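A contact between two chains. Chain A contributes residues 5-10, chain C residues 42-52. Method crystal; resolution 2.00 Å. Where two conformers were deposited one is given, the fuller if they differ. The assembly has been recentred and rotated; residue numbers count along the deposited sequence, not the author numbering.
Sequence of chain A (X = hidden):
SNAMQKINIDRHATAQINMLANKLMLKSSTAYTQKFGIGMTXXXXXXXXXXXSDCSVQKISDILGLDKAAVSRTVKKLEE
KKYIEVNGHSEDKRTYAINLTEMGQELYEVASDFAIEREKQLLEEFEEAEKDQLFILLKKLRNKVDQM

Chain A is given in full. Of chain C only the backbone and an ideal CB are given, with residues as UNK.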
# COMPACT_ATOMS: atom_id res chain seq x y z
N GLN A 5 -19.05 -4.89 -6.33
CA GLN A 5 -19.82 -5.81 -5.51
C GLN A 5 -20.35 -5.14 -4.24
O GLN A 5 -21.30 -4.36 -4.29
CB GLN A 5 -18.99 -7.05 -5.17
CG GLN A 5 -19.46 -8.32 -5.87
CD GLN A 5 -20.72 -8.89 -5.25
OE1 GLN A 5 -20.95 -8.77 -4.05
NE2 GLN A 5 -21.56 -9.51 -6.08
N LYS A 6 -19.72 -5.43 -3.10
CA LYS A 6 -20.15 -4.87 -1.83
C LYS A 6 -19.39 -3.60 -1.47
O LYS A 6 -19.81 -2.83 -0.60
CB LYS A 6 -19.95 -5.89 -0.72
CG LYS A 6 -20.93 -7.04 -0.74
CD LYS A 6 -21.39 -7.36 0.67
CE LYS A 6 -20.64 -8.54 1.22
NZ LYS A 6 -20.87 -8.70 2.67
N ILE A 7 -18.26 -3.39 -2.13
CA ILE A 7 -17.37 -2.29 -1.82
C ILE A 7 -17.11 -1.53 -3.12
O ILE A 7 -16.75 -2.13 -4.13
CB ILE A 7 -16.02 -2.80 -1.25
CG1 ILE A 7 -16.22 -3.38 0.15
CG2 ILE A 7 -14.94 -1.69 -1.21
CD1 ILE A 7 -15.06 -4.23 0.60
N ASN A 8 -17.29 -0.22 -3.08
CA ASN A 8 -16.93 0.62 -4.20
C ASN A 8 -15.51 1.16 -4.02
O ASN A 8 -15.30 2.10 -3.26
CB ASN A 8 -17.92 1.78 -4.31
CG ASN A 8 -17.49 2.82 -5.31
OD1 ASN A 8 -16.52 2.63 -6.06
ND2 ASN A 8 -18.20 3.94 -5.33
N ILE A 9 -14.56 0.57 -4.74
CA ILE A 9 -13.14 0.88 -4.55
C ILE A 9 -12.82 2.36 -4.74
O ILE A 9 -11.95 2.90 -4.05
CB ILE A 9 -12.25 0.05 -5.49
CG1 ILE A 9 -12.50 -1.45 -5.29
CG2 ILE A 9 -10.77 0.41 -5.31
CD1 ILE A 9 -12.23 -1.94 -3.89
N ASP A 10 -13.49 3.00 -5.70
CA ASP A 10 -13.27 4.42 -5.99
C ASP A 10 -13.62 5.32 -4.81
O ASP A 10 -13.09 6.42 -4.68
CB ASP A 10 -14.11 4.87 -7.19
CG ASP A 10 -13.56 4.36 -8.51
OD1 ASP A 10 -12.33 4.31 -8.67
OD2 ASP A 10 -14.37 4.03 -9.39
N UNK C 42 -3.14 -10.29 -0.47
CA UNK C 42 -4.15 -11.24 -0.95
C UNK C 42 -5.55 -10.63 -0.95
O UNK C 42 -6.28 -10.74 -1.95
CB UNK C 42 -4.14 -12.50 -0.09
N UNK C 43 -5.92 -10.01 0.16
CA UNK C 43 -7.23 -9.34 0.27
C UNK C 43 -7.41 -8.24 -0.80
O UNK C 43 -8.45 -8.15 -1.43
CB UNK C 43 -7.39 -8.73 1.67
N UNK C 44 -6.40 -7.40 -0.99
CA UNK C 44 -6.50 -6.33 -1.99
C UNK C 44 -6.82 -6.90 -3.37
O UNK C 44 -7.64 -6.37 -4.12
CB UNK C 44 -5.20 -5.53 -2.04
N UNK C 45 -6.17 -8.00 -3.71
CA UNK C 45 -6.39 -8.60 -5.02
C UNK C 45 -7.77 -9.26 -5.13
O UNK C 45 -8.47 -9.09 -6.13
CB UNK C 45 -5.30 -9.63 -5.31
N UNK C 46 -8.16 -10.02 -4.11
CA UNK C 46 -9.49 -10.63 -4.07
C UNK C 46 -10.56 -9.56 -4.27
O UNK C 46 -11.52 -9.73 -5.03
CB UNK C 46 -9.71 -11.37 -2.75
N UNK C 47 -10.38 -8.43 -3.59
CA UNK C 47 -11.37 -7.36 -3.67
C UNK C 47 -11.42 -6.76 -5.09
O UNK C 47 -12.49 -6.39 -5.59
CB UNK C 47 -11.05 -6.27 -2.64
N UNK C 48 -10.27 -6.69 -5.75
CA UNK C 48 -10.24 -6.23 -7.15
C UNK C 48 -10.96 -7.24 -8.06
O UNK C 48 -11.77 -6.86 -8.89
CB UNK C 48 -8.80 -6.03 -7.62
N UNK C 49 -10.69 -8.53 -7.87
CA UNK C 49 -11.32 -9.56 -8.68
C UNK C 49 -12.85 -9.58 -8.51
O UNK C 49 -13.58 -9.90 -9.45
CB UNK C 49 -10.74 -10.93 -8.32
N UNK C 50 -13.35 -9.21 -7.34
CA UNK C 50 -14.80 -9.26 -7.16
C UNK C 50 -15.49 -8.12 -7.90
O UNK C 50 -16.69 -8.18 -8.15
CB UNK C 50 -15.15 -9.21 -5.67
N UNK C 51 -14.73 -7.08 -8.24
CA UNK C 51 -15.27 -5.80 -8.70
C UNK C 51 -15.18 -5.65 -10.20
O UNK C 51 -15.93 -4.89 -10.81
CB UNK C 51 -14.54 -4.64 -8.03
N UNK C 52 -14.23 -6.33 -10.80
CA UNK C 52 -13.91 -6.03 -12.18
C UNK C 52 -13.94 -7.24 -13.06
O UNK C 52 -13.86 -8.39 -12.61
CB UNK C 52 -12.53 -5.37 -12.27

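Chain C presents a helix, with phi/psi near -60/-45 through most of the stretch. Chain A approaches as a loop that enters a 3-10 segment at Ile A9, with the CA-to-CB bonds of Gln A5, Ile A7 and Ile A9 directed toward the helix. Position 42 has nothing of chain A within 5.5 Å of its ideal CB, so many residues would serve. It is Glu C42, whose carboxylate is bonded elsewhere in the structure.

Position 43 also has an empty CB neighbourhood, and its CA-to-CB bond points sideways. Chain A offers an apolar end, Ile A7 CD1, but only a long side chain could reach it; a large aromatic or a long aliphatic would suit. The residue is Trp C43 with chi1 t, which carries the indole across the gap: CZ2 lies 4.1 Å from Ile A7 CD1. That methyl sits at the ring edge, near its plane, so the contact is not a stack.

Positions 44, 45 and 46 have no chain A atom within 5.5 Å of CB and leave the choice open. They are Arg C44, bonded elsewhere in the structure, Ile C45 and Ile C46.

Position 47 points toward chain A, and its ideal CB is already 4.7 Å from Ile A9 CD1. With so little depth, a small residue such as Ala, Ser or Cys fits readily. Ser C47 is deposited, in two conformers; in the one given, chi1 is t and OG lies 3.4 Å from Ile A9 CD1, a packing contact with a methyl that offers no polar partner.

Position 48 points away and 49 is out of reach; they are Val C48 and Leu C49.

Position 50 points toward chain A, its ideal CB 4.4 Å from Gln A5 CG. A small residue is favoured beside the aliphatic part of Gln A5; a short polar one could also turn toward Gln A5 N, 5.9 Å from the ideal CB. Ser C50, chi1 p, brings OG to 4.0 Å from Gln A5 CB, and OG shares a weak hydrogen bond with the oxygen of water 1, 3.4 Å away.

At position 51 the bond runs sideways, with CB 4.7 Å from Ile A9 CG1, 4.8 Å from Gln A5 N and 5.1 Å from Ile A7 O. Ser, Thr or Asn would suit this mixed setting. Ser C51, chi1 m, places OG 2.7 Å from the oxygen of water 1. That water accepts from Gln A5 N at 2.6 Å and donates to Ile A7 O at 2.9 Å, bridging chains that share no direct hydrogen bond here.

Position 52, phi/psi -128/161, is out of reach; it is Ala C52.

Chain C, residues 42-52: EWRIISVLSSA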
# COMPACT_ATOMS: atom_id res chain seq x y z
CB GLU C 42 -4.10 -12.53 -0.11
CG GLU C 42 -2.83 -13.32 -0.43
CD GLU C 42 -2.62 -14.53 0.46
OE1 GLU C 42 -2.88 -14.45 1.67
OE2 GLU C 42 -2.18 -15.57 -0.06
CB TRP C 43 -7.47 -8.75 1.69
CG TRP C 43 -8.62 -7.82 1.66
CD1 TRP C 43 -8.59 -6.46 1.78
CD2 TRP C 43 -9.98 -8.17 1.37
NE1 TRP C 43 -9.87 -5.95 1.61
CE2 TRP C 43 -10.72 -6.97 1.36
CE3 TRP C 43 -10.62 -9.38 1.13
CZ2 TRP C 43 -12.10 -6.96 1.13
CZ3 TRP C 43 -11.99 -9.37 0.90
CH2 TRP C 43 -12.71 -8.16 0.90
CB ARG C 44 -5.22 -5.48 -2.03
CG ARG C 44 -4.92 -4.73 -0.70
CD ARG C 44 -3.62 -3.90 -0.79
NE ARG C 44 -3.78 -2.80 -1.75
CZ ARG C 44 -2.77 -2.16 -2.36
NH1 ARG C 44 -1.52 -2.52 -2.13
NH2 ARG C 44 -3.03 -1.16 -3.20
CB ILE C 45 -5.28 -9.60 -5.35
CG1 ILE C 45 -4.01 -8.80 -5.66
CG2 ILE C 45 -5.68 -10.44 -6.54
CD1 ILE C 45 -2.75 -9.65 -5.76
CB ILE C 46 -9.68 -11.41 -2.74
CG1 ILE C 46 -8.93 -12.75 -2.85
CG2 ILE C 46 -11.15 -11.66 -2.44
CD1 ILE C 46 -8.60 -13.32 -1.53
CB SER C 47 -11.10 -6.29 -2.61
OG SER C 47 -11.91 -5.16 -2.84
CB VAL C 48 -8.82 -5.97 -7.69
CG1 VAL C 48 -8.85 -5.74 -9.22
CG2 VAL C 48 -8.22 -4.77 -7.00
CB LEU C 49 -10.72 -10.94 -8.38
CG LEU C 49 -9.22 -11.11 -8.67
CD1 LEU C 49 -8.74 -12.46 -8.28
CD2 LEU C 49 -8.97 -10.88 -10.16
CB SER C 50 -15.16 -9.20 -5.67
OG SER C 50 -15.12 -7.86 -5.23
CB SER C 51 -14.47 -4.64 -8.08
OG SER C 51 -14.71 -4.49 -6.70
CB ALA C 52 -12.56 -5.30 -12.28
O HOH W 1 -16.81 -4.92 -5.05
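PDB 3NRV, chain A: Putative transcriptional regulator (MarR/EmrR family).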